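Carboxylesterase (Est-2) (Archaeoglobus fulgidus, PDB 5FRD) binds coenzyme A near its active site and, as a thermophilic esterase of the alpha/beta hydrolase family, probably hydrolyses carboxylic esters. Local coordinates at residues 116-121 and 170-175; 93-98 and 109-114. All blocks are in the same frame, centred on the assembly; numbering follows the deposited sequence.

Contact 1. Residues 116-121 and 170-175. With COA (coenzyme A), chain C.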
ATOM      1  N   ALA A 116      -1.588   2.461  11.966  1.00 15.10           N
ATOM      2  CA  ALA A 116      -2.594   1.666  12.686  1.00 14.53           C
ATOM      3  C   ALA A 116      -3.955   2.333  12.770  1.00 15.94           C
ATOM      4  O   ALA A 116      -4.948   1.696  13.083  1.00 16.68           O
ATOM      5  CB  ALA A 116      -2.085   1.357  14.083  1.00 16.78           C
ATOM      6  N   ARG A 117      -4.010   3.609  12.435  1.00 15.77           N
ATOM      7  CA  ARG A 117      -5.209   4.416  12.372  1.00 16.06           C
ATOM      8  C   ARG A 117      -4.946   5.471  11.301  1.00 17.24           C
ATOM      9  O   ARG A 117      -3.836   6.057  11.269  1.00 16.82           O
ATOM     10  CB  ARG A 117      -5.477   5.097  13.716  1.00 17.92           C
ATOM     11  CG  ARG A 117      -6.789   5.867  13.765  1.00 20.90           C
ATOM     12  CD  ARG A 117      -6.905   6.687  15.043  1.00 24.42           C
ATOM     13  NE  ARG A 117      -7.210   5.827  16.185  1.00 24.86           N
ATOM     14  CZ  ARG A 117      -7.357   6.262  17.434  1.00 34.77           C
ATOM     15  NH1 ARG A 117      -7.179   7.542  17.738  1.00 32.81           N
ATOM     16  NH2 ARG A 117      -7.642   5.380  18.390  1.00 37.10           N
ATOM     17  N   LEU A 118      -5.934   5.694  10.429  1.00 17.34           N
ATOM     18  CA  LEU A 118      -5.723   6.545   9.247  1.00 16.01           C
ATOM     19  C   LEU A 118      -6.791   7.608   9.091  1.00 17.60           C
ATOM     20  O   LEU A 118      -7.349   7.826   8.006  1.00 16.44           O
ATOM     21  CB  LEU A 118      -5.595   5.663   7.998  1.00 15.42           C
ATOM     22  CG  LEU A 118      -4.349   4.770   7.931  1.00 17.07           C
ATOM     23  CD1 LEU A 118      -4.448   3.845   6.727  1.00 16.75           C
ATOM     24  CD2 LEU A 118      -3.064   5.594   7.847  1.00 16.60           C
ATOM     25  N   ARG A 119      -7.029   8.348  10.168  1.00 18.46           N
ATOM     26  CA  ARG A 119      -7.892   9.500  10.070  1.00 18.69           C
ATOM     27  C   ARG A 119      -7.411  10.449   8.961  1.00 16.94           C
ATOM     28  O   ARG A 119      -6.209  10.662   8.785  1.00 17.99           O
ATOM     29  CB  ARG A 119      -7.927  10.253  11.403  1.00 20.08           C
ATOM     30  CG  ARG A 119      -8.703   9.533  12.505  1.00 21.92           C
ATOM     31  CD  ARG A 119     -10.222   9.508  12.293  1.00 20.62           C
ATOM     32  NE  ARG A 119     -10.744  10.786  11.842  1.00 23.62           N
ATOM     33  CZ  ARG A 119     -10.824  11.891  12.583  1.00 28.69           C
ATOM     34  NH1 ARG A 119     -10.475  11.883  13.861  1.00 26.80           N
ATOM     35  NH2 ARG A 119     -11.261  13.023  12.018  1.00 29.92           N
ATOM     36  N   VAL A 120      -8.372  11.020   8.248  1.00 17.08           N
ATOM     37  CA  VAL A 120      -8.100  11.936   7.160  1.00 16.51           C
ATOM     38  C   VAL A 120      -8.515  13.375   7.533  1.00 18.80           C
ATOM     39  O   VAL A 120      -9.618  13.597   8.036  1.00 21.53           O
ATOM     40  CB  VAL A 120      -8.831  11.486   5.891  1.00 18.27           C
ATOM     41  CG1 VAL A 120      -8.536  12.430   4.730  1.00 19.94           C
ATOM     42  CG2 VAL A 120      -8.465  10.044   5.539  1.00 17.95           C
ATOM     43  N   LEU A 121      -7.636  14.311   7.244  1.00 17.27           N
ATOM     44  CA  LEU A 121      -7.928  15.733   7.478  0.70 21.32           C
ATOM     45  C   LEU A 121      -9.272  16.079   6.889  1.00 22.57           C
ATOM     46  O   LEU A 121      -9.490  15.860   5.703  1.00 21.62           O
ATOM     47  CB  LEU A 121      -6.911  16.613   6.787  0.70 21.89           C
ATOM     48  CG  LEU A 121      -5.552  16.843   7.413  0.70 22.55           C
ATOM     49  CD1 LEU A 121      -4.646  17.538   6.410  0.70 25.57           C
ATOM     50  CD2 LEU A 121      -5.688  17.637   8.706  0.70 25.78           C
ATOM     51  N   SER A 170     -12.547   7.628   2.797  1.00 16.10           N
ATOM     52  CA  SER A 170     -13.571   7.368   3.816  0.75 16.00           C
ATOM     53  C   SER A 170     -13.331   6.042   4.521  1.00 19.41           C
ATOM     54  O   SER A 170     -13.551   5.936   5.731  1.00 20.20           O
ATOM     55  CB  SER A 170     -14.954   7.396   3.179  0.75 18.28           C
ATOM     56  OG  SER A 170     -15.290   8.700   2.761  0.75 20.34           O
ATOM     57  N   LEU A 171     -12.847   5.029   3.796  1.00 17.28           N
ATOM     58  CA  LEU A 171     -12.509   3.754   4.428  1.00 17.01           C
ATOM     59  C   LEU A 171     -11.300   3.924   5.325  1.00 17.95           C
ATOM     60  O   LEU A 171     -11.268   3.375   6.432  1.00 19.29           O
ATOM     61  CB  LEU A 171     -12.222   2.667   3.401  1.00 18.56           C
ATOM     62  CG  LEU A 171     -13.354   2.241   2.468  1.00 21.81           C
ATOM     63  CD1 LEU A 171     -12.915   1.083   1.582  1.00 22.95           C
ATOM     64  CD2 LEU A 171     -14.633   1.880   3.204  1.00 25.30           C
ATOM     65  N   CYS A 172     -10.295   4.664   4.895  1.00 16.70           N
ATOM     66  CA  CYS A 172      -9.157   5.001   5.760  1.00 18.92           C
ATOM     67  C   CYS A 172      -9.592   5.688   7.045  1.00 17.62           C
ATOM     68  O   CYS A 172      -9.121   5.362   8.166  1.00 16.84           O
ATOM     69  CB  CYS A 172      -8.163   5.929   5.056  1.00 15.06           C
ATOM     70  SG  CYS A 172      -7.235   5.181   3.704  1.00 19.18           S
ATOM     71  N   ASP A 173     -10.506   6.633   6.893  1.00 18.18           N
ATOM     72  CA  ASP A 173     -10.932   7.447   8.029  1.00 18.63           C
ATOM     73  C   ASP A 173     -11.596   6.603   9.115  1.00 19.24           C
ATOM     74  O   ASP A 173     -11.575   7.011  10.280  1.00 23.67           O
ATOM     75  CB  ASP A 173     -11.870   8.532   7.541  1.00 19.55           C
ATOM     76  CG  ASP A 173     -12.027   9.647   8.532  1.00 25.84           C
ATOM     77  OD1 ASP A 173     -11.048  10.222   9.033  1.00 20.07           O
ATOM     78  OD2 ASP A 173     -13.179  10.012   8.765  1.00 28.27           O
ATOM     79  N   ARG A 174     -12.174   5.475   8.733  1.00 18.65           N
ATOM     80  CA  ARG A 174     -12.836   4.560   9.674  0.60 22.69           C
ATOM     81  C   ARG A 174     -11.927   3.429  10.148  1.00 21.80           C
ATOM     82  O   ARG A 174     -12.323   2.626  10.999  1.00 25.61           O
ATOM     83  CB  ARG A 174     -14.115   3.994   9.048  0.60 25.47           C
ATOM     84  CG  ARG A 174     -15.185   5.054   8.814  0.60 34.38           C
ATOM     85  CD  ARG A 174     -16.561   4.453   8.542  0.60 49.80           C
ATOM     86  NE  ARG A 174     -16.653   3.738   7.263  0.60 48.26           N
ATOM     87  CZ  ARG A 174     -17.042   4.260   6.092  0.60 55.11           C
ATOM     88  NH1 ARG A 174     -17.391   5.544   5.973  0.60 43.68           N
ATOM     89  NH2 ARG A 174     -17.086   3.480   5.011  0.60 52.25           N
ATOM     90  N   PHE A 175     -10.699   3.363   9.631  1.00 17.84           N
ATOM     91  CA  PHE A 175      -9.789   2.305   9.982  1.00 17.23           C
ATOM     92  C   PHE A 175      -9.058   2.631  11.289  1.00 17.21           C
ATOM     93  O   PHE A 175      -8.423   3.675  11.418  1.00 18.58           O
ATOM     94  CB  PHE A 175      -8.770   2.112   8.837  1.00 17.34           C
ATOM     95  CG  PHE A 175      -7.695   1.120   9.152  1.00 15.01           C
ATOM     96  CD1 PHE A 175      -7.951  -0.244   9.105  1.00 15.87           C
ATOM     97  CD2 PHE A 175      -6.425   1.557   9.498  1.00 16.44           C
ATOM     98  CE1 PHE A 175      -6.965  -1.139   9.407  1.00 16.10           C
ATOM     99  CE2 PHE A 175      -5.433   0.652   9.793  1.00 14.96           C
ATOM    100  CZ  PHE A 175      -5.703  -0.687   9.743  1.00 17.63           C
TER
HETATM  101  N1A COA C1257      -0.042   5.895  14.879  1.00 20.45           N
HETATM  102  C2A COA C1257       0.292   6.384  16.082  1.00 23.06           C
HETATM  103  N3A COA C1257      -0.461   7.301  16.703  1.00 27.31           N
HETATM  104  C4A COA C1257      -1.605   7.753  16.141  1.00 22.76           C
HETATM  105  C5A COA C1257      -2.037   7.272  14.846  1.00 20.79           C
HETATM  106  C6A COA C1257      -1.181   6.275  14.226  1.00 20.31           C
HETATM  107  N6A COA C1257      -1.510   5.781  13.013  1.00 18.08           N
HETATM  108  N7A COA C1257      -3.178   7.891  14.503  1.00 22.45           N
HETATM  109  C8A COA C1257      -3.471   8.695  15.541  1.00 29.53           C
HETATM  110  N9A COA C1257      -2.527   8.607  16.500  1.00 29.43           N
HETATM  111  C1B COA C1257      -2.520   9.386  17.753  1.00 31.94           C
HETATM  112  C2B COA C1257      -2.207  10.814  17.408  1.00 28.71           C
HETATM  113  O2B COA C1257      -0.795  10.997  17.326  1.00 35.12           O
HETATM  114  C3B COA C1257      -2.912  11.559  18.529  1.00 38.10           C
HETATM  115  O3B COA C1257      -2.064  11.573  19.676  1.00 50.13           O
HETATM  116  P3B COA C1257      -1.861  12.895  20.586  1.00 54.57           P
HETATM  117  O7A COA C1257      -3.260  13.113  21.125  1.00 66.89           O
HETATM  118  O8A COA C1257      -1.359  13.938  19.608  1.00 43.84           O
HETATM  119  O9A COA C1257      -0.825  12.466  21.601  1.00 65.70           O
HETATM  120  C4B COA C1257      -4.138  10.711  18.808  1.00 26.28           C
HETATM  121  O4B COA C1257      -3.810   9.391  18.330  1.00 29.39           O
HETATM  122  C5B COA C1257      -5.411  11.202  18.138  1.00 27.50           C
HETATM  123  O5B COA C1257      -5.198  11.281  16.720  1.00 25.67           O
HETATM  124  P1A COA C1257      -6.385  10.990  15.679  1.00 24.39           P
HETATM  125  O1A COA C1257      -7.136   9.780  16.052  1.00 23.99           O
HETATM  126  O2A COA C1257      -5.707  11.000  14.308  1.00 23.91           O
HETATM  127  O3A COA C1257      -7.448  12.193  15.779  1.00 27.30           O
HETATM  128  P2A COA C1257      -7.212  13.784  15.740  1.00 30.20           P
HETATM  129  O4A COA C1257      -8.627  14.291  15.742  1.00 35.35           O
HETATM  130  O5A COA C1257      -6.188  14.180  16.760  1.00 36.21           O
HETATM  131  O6A COA C1257      -6.501  14.138  14.330  1.00 28.66           O
HETATM  132  CBP COA C1257      -6.217  14.416  11.997  1.00 21.99           C
HETATM  133  CCP COA C1257      -7.168  13.946  13.089  1.00 29.29           C
HETATM  134  CDP COA C1257      -6.881  14.154  10.646  1.00 25.76           C
HETATM  135  CEP COA C1257      -5.974  15.928  12.182  1.00 28.13           C
HETATM  136  CAP COA C1257      -4.891  13.622  12.108  1.00 26.55           C
HETATM  137  OAP COA C1257      -5.158  12.196  12.092  1.00 24.69           O
HETATM  138  C9P COA C1257      -3.914  13.972  11.007  1.00 24.63           C
HETATM  139  O9P COA C1257      -3.390  15.066  10.978  1.00 25.62           O
HETATM  140  N8P COA C1257      -3.644  13.009  10.107  1.00 24.01           N
HETATM  141  C7P COA C1257      -2.606  13.123   9.079  1.00 22.35           C
HETATM  142  C6P COA C1257      -3.101  13.690   7.753  1.00 22.24           C
HETATM  143  C5P COA C1257      -4.002  12.820   6.898  1.00 22.76           C
HETATM  144  O5P COA C1257      -5.057  13.274   6.437  1.00 21.01           O
HETATM  145  N4P COA C1257      -3.572  11.587   6.617  1.00 21.12           N
HETATM  146  C3P COA C1257      -4.276  10.699   5.721  1.00 24.81           C
HETATM  147  C2P COA C1257      -4.107   9.272   6.185  1.00 23.39           C
HETATM  148  S1P COA C1257      -4.862   8.175   4.964  1.00 24.44           S
HETATM  149  O   HOH W   1     -12.143  13.068   8.974  1.00 31.06           O

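Contact 2. Residues 93-98 and 109-114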
ATOM      1  N   ALA A  93      -3.208  -0.641   5.381  1.00 13.57           N
ATOM      2  CA  ALA A  93      -4.371  -1.025   6.221  1.00 12.20           C
ATOM      3  C   ALA A  93      -4.914  -2.362   5.737  1.00 13.42           C
ATOM      4  O   ALA A  93      -5.206  -3.275   6.530  1.00 15.52           O
ATOM      5  CB  ALA A  93      -5.436   0.043   6.217  1.00 12.95           C
ATOM      6  N   VAL A  94      -5.059  -2.500   4.429  1.00 13.00           N
ATOM      7  CA  VAL A  94      -5.487  -3.759   3.809  1.00 12.97           C
ATOM      8  C   VAL A  94      -4.506  -4.862   4.174  1.00 15.62           C
ATOM      9  O   VAL A  94      -4.936  -5.953   4.567  1.00 14.84           O
ATOM     10  CB  VAL A  94      -5.642  -3.608   2.283  1.00 13.27           C
ATOM     11  CG1 VAL A  94      -5.906  -4.958   1.628  1.00 16.41           C
ATOM     12  CG2 VAL A  94      -6.750  -2.626   1.959  1.00 15.17           C
ATOM     13  N   ALA A  95      -3.197  -4.602   4.109  1.00 13.14           N
ATOM     14  CA  ALA A  95      -2.204  -5.588   4.497  1.00 13.59           C
ATOM     15  C   ALA A  95      -2.344  -6.042   5.946  1.00 15.16           C
ATOM     16  O   ALA A  95      -2.194  -7.234   6.223  1.00 15.96           O
ATOM     17  CB  ALA A  95      -0.795  -5.049   4.250  1.00 14.27           C
ATOM     18  N   GLN A  96      -2.584  -5.108   6.861  1.00 14.15           N
ATOM     19  CA  GLN A  96      -2.743  -5.461   8.259  1.00 14.62           C
ATOM     20  C   GLN A  96      -3.977  -6.351   8.437  1.00 17.46           C
ATOM     21  O   GLN A  96      -3.871  -7.385   9.126  1.00 18.39           O
ATOM     22  CB  GLN A  96      -2.874  -4.208   9.115  1.00 16.00           C
ATOM     23  CG  GLN A  96      -1.593  -3.412   9.213  1.00 15.85           C
ATOM     24  CD  GLN A  96      -1.825  -2.070   9.839  1.00 16.03           C
ATOM     25  OE1 GLN A  96      -1.978  -1.967  11.052  1.00 17.12           O
ATOM     26  NE2 GLN A  96      -1.907  -1.026   9.025  1.00 15.70           N
ATOM     27  N   LYS A  97      -5.110  -5.997   7.829  1.00 16.19           N
ATOM     28  CA  LYS A  97      -6.312  -6.819   7.921  0.70 15.02           C
ATOM     29  C   LYS A  97      -6.116  -8.172   7.252  1.00 17.84           C
ATOM     30  O   LYS A  97      -6.621  -9.206   7.752  1.00 19.40           O
ATOM     31  CB  LYS A  97      -7.541  -6.099   7.404  0.70 16.09           C
ATOM     32  CG  LYS A  97      -7.943  -4.887   8.216  0.70 20.34           C
ATOM     33  CD  LYS A  97      -8.475  -5.199   9.608  0.70 36.77           C
ATOM     34  CE  LYS A  97      -9.456  -4.137  10.078  0.70 45.68           C
ATOM     35  NZ  LYS A  97     -10.342  -4.696  11.133  0.70 36.49           N
ATOM     36  N   LEU A  98      -5.382  -8.216   6.147  1.00 15.64           N
ATOM     37  CA  LEU A  98      -5.056  -9.459   5.486  1.00 16.43           C
ATOM     38  C   LEU A  98      -4.268 -10.384   6.417  1.00 17.95           C
ATOM     39  O   LEU A  98      -4.561 -11.589   6.507  1.00 17.76           O
ATOM     40  CB  LEU A  98      -4.298  -9.180   4.183  1.00 15.67           C
ATOM     41  CG  LEU A  98      -3.888 -10.349   3.303  1.00 18.21           C
ATOM     42  CD1 LEU A  98      -3.659  -9.887   1.862  1.00 20.50           C
ATOM     43  CD2 LEU A  98      -2.646 -11.045   3.812  1.00 22.25           C
ATOM     44  N   LEU A 109       5.660  -8.764   6.299  1.00 15.10           N
ATOM     45  CA  LEU A 109       4.879  -7.564   6.024  1.00 14.37           C
ATOM     46  C   LEU A 109       5.818  -6.412   5.742  1.00 15.85           C
ATOM     47  O   LEU A 109       6.827  -6.276   6.435  1.00 15.37           O
ATOM     48  CB  LEU A 109       4.007  -7.208   7.207  1.00 17.89           C
ATOM     49  CG  LEU A 109       2.735  -8.002   7.425  1.00 19.58           C
ATOM     50  CD1 LEU A 109       2.058  -7.572   8.717  1.00 22.20           C
ATOM     51  CD2 LEU A 109       1.746  -7.753   6.294  1.00 24.36           C
ATOM     52  N   VAL A 110       5.492  -5.582   4.766  1.00 13.68           N
ATOM     53  CA  VAL A 110       6.221  -4.358   4.481  1.00 12.72           C
ATOM     54  C   VAL A 110       5.170  -3.274   4.522  1.00 13.02           C
ATOM     55  O   VAL A 110       4.270  -3.225   3.697  1.00 14.10           O
ATOM     56  CB  VAL A 110       6.979  -4.419   3.184  1.00 13.29           C
ATOM     57  CG1 VAL A 110       7.708  -3.088   2.960  1.00 13.44           C
ATOM     58  CG2 VAL A 110       7.927  -5.595   3.140  1.00 14.28           C
ATOM     59  N   LEU A 111       5.240  -2.416   5.532  1.00 12.59           N
ATOM     60  CA  LEU A 111       4.274  -1.377   5.799  1.00 13.55           C
ATOM     61  C   LEU A 111       4.911  -0.066   5.367  1.00 13.56           C
ATOM     62  O   LEU A 111       5.900   0.377   5.960  1.00 14.38           O
ATOM     63  CB  LEU A 111       3.920  -1.344   7.277  1.00 13.31           C
ATOM     64  CG  LEU A 111       3.300  -2.639   7.792  1.00 14.68           C
ATOM     65  CD1 LEU A 111       3.141  -2.537   9.302  1.00 17.73           C
ATOM     66  CD2 LEU A 111       1.962  -2.937   7.110  1.00 17.78           C
ATOM     67  N   VAL A 112       4.371   0.532   4.326  1.00 12.10           N
ATOM     68  CA  VAL A 112       4.943   1.697   3.680  1.00 13.73           C
ATOM     69  C   VAL A 112       3.969   2.861   3.796  1.00 13.65           C
ATOM     70  O   VAL A 112       2.834   2.779   3.326  1.00 14.32           O
ATOM     71  CB  VAL A 112       5.207   1.438   2.176  1.00 13.96           C
ATOM     72  CG1 VAL A 112       5.955   2.620   1.590  1.00 13.81           C
ATOM     73  CG2 VAL A 112       5.981   0.132   1.946  1.00 14.94           C
ATOM     74  N   GLY A 113       4.399   3.983   4.389  1.00 12.49           N
ATOM     75  CA  GLY A 113       3.546   5.157   4.432  1.00 13.39           C
ATOM     76  C   GLY A 113       2.128   4.821   4.893  1.00 14.02           C
ATOM     77  O   GLY A 113       1.132   5.084   4.189  1.00 13.41           O
ATOM     78  N   THR A 114       2.008   4.207   6.063  1.00 13.15           N
ATOM     79  CA  THR A 114       0.732   3.752   6.547  1.00 13.34           C
ATOM     80  C   THR A 114       0.638   3.937   8.044  1.00 14.09           C
ATOM     81  O   THR A 114       1.386   4.725   8.609  1.00 14.85           O
ATOM     82  CB  THR A 114       0.486   2.308   6.028  1.00 13.89           C
ATOM     83  OG1 THR A 114      -0.866   1.900   6.302  1.00 13.62           O
ATOM     84  CG2 THR A 114       1.435   1.315   6.615  1.00 14.36           C
TER

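Contact 1. Residues 116-121 and 170-175
OD1 of D173 takes two protein bonds from 116-121. V120 N donates to D173 OD1 (2.9 Å), nearly straight, on the anti side but 25° out of the carboxylate plane. R119 NE forms a salt bridge to D173 OD1 (2.9 Å) from the opposite face, 40° out of that plane. Water 1 also donates to OD1 and ties it to V120 O and R119 NH2. Bends at chi2 (-71°) and chi3 bring R119 NE to D173, although its CB points away overall. CCP of coenzyme A lies over one guanidinium face. An alanine at R119 would probably leave D173 OD1 without its charged mate and CCP without the guanidinium face it lies over. R117 NH1 donates to coenzyme O1A at 2.8 Å, and L121 N to its O5P. N6A of the adenine donates to R117 O. L118 N makes a weak bond to F175 O. L118 O and C172 O lie 3.0 Å apart, not hydrogen-bonded. L118 CB meets C172 CB at 3.9 Å, and L118 CD1 lies 4.1 Å from F175 CD2. Here the loop after strand 106-112 meets helix 162-173 and the residues that follow, forming part of the coenzyme A pocket of this alpha/beta hydrolase.

Contact 2. Residues 93-98 and 109-114
Q96 meets both L111 and T114 across this contact. Its CB points neither at the strand nor away from it. CG stands beside the backbone N (chi1 -70°), and there Q96 CG touches CD2 of L111 at 4.2 Å. The two side chains cross at about a right angle. The chain stays extended past CG, which carries the amide on toward T114. Q96 NE2 ends 4.1 Å from T114 OG1, as the two side chains slide past each other in opposite directions. NE2 donates instead to the backbone oxygens of G92 and G115, and OE1 pairs with Y181 OH. Both ends of this buried amide are therefore satisfied, which should fix its rotation. T114 OG1 lies 3.6 Å from A93 N and is hydrogen-bonded to S89 O. The preceding residue, A95, points its CB at the strand. A95 CB meets L109 CD2 at 4.2 Å and L111 CD2 at 4.5 Å. The axes of 93-98 and 109-112 run roughly antiparallel (153°), 9.0 Å apart at closest approach. Helix 90-101 is the crossover of a beta-alpha-beta unit between strands 83-88 and 106-112. V85 of the first strand touches A95 and L109, while helix 65-79 packs against A93 and V94.

In the fold
Contact 2 comes first along the chain. The centres of the two contacts lie 13 Å apart, and contact 2 is the nearer to the chain centre. Strand 106-112 of the central sheet ends in contact 2, and the loop that follows carries 116-121 into contact 1. The two also touch directly: F175 CZ packs on A93 CB at 3.6 Å, and L118 CD1 lies 4.0 Å from A93 CB. Contact 1 thus packs against helix 90-101, on which contact 2 is built. That helix begins within a GxSxG sequence, just after S89, that fits a nucleophile elbow, probably with H228 and D200 as partners. L118 of the coenzyme A pocket packs on it, consistent with the coenzyme being bound near the active site.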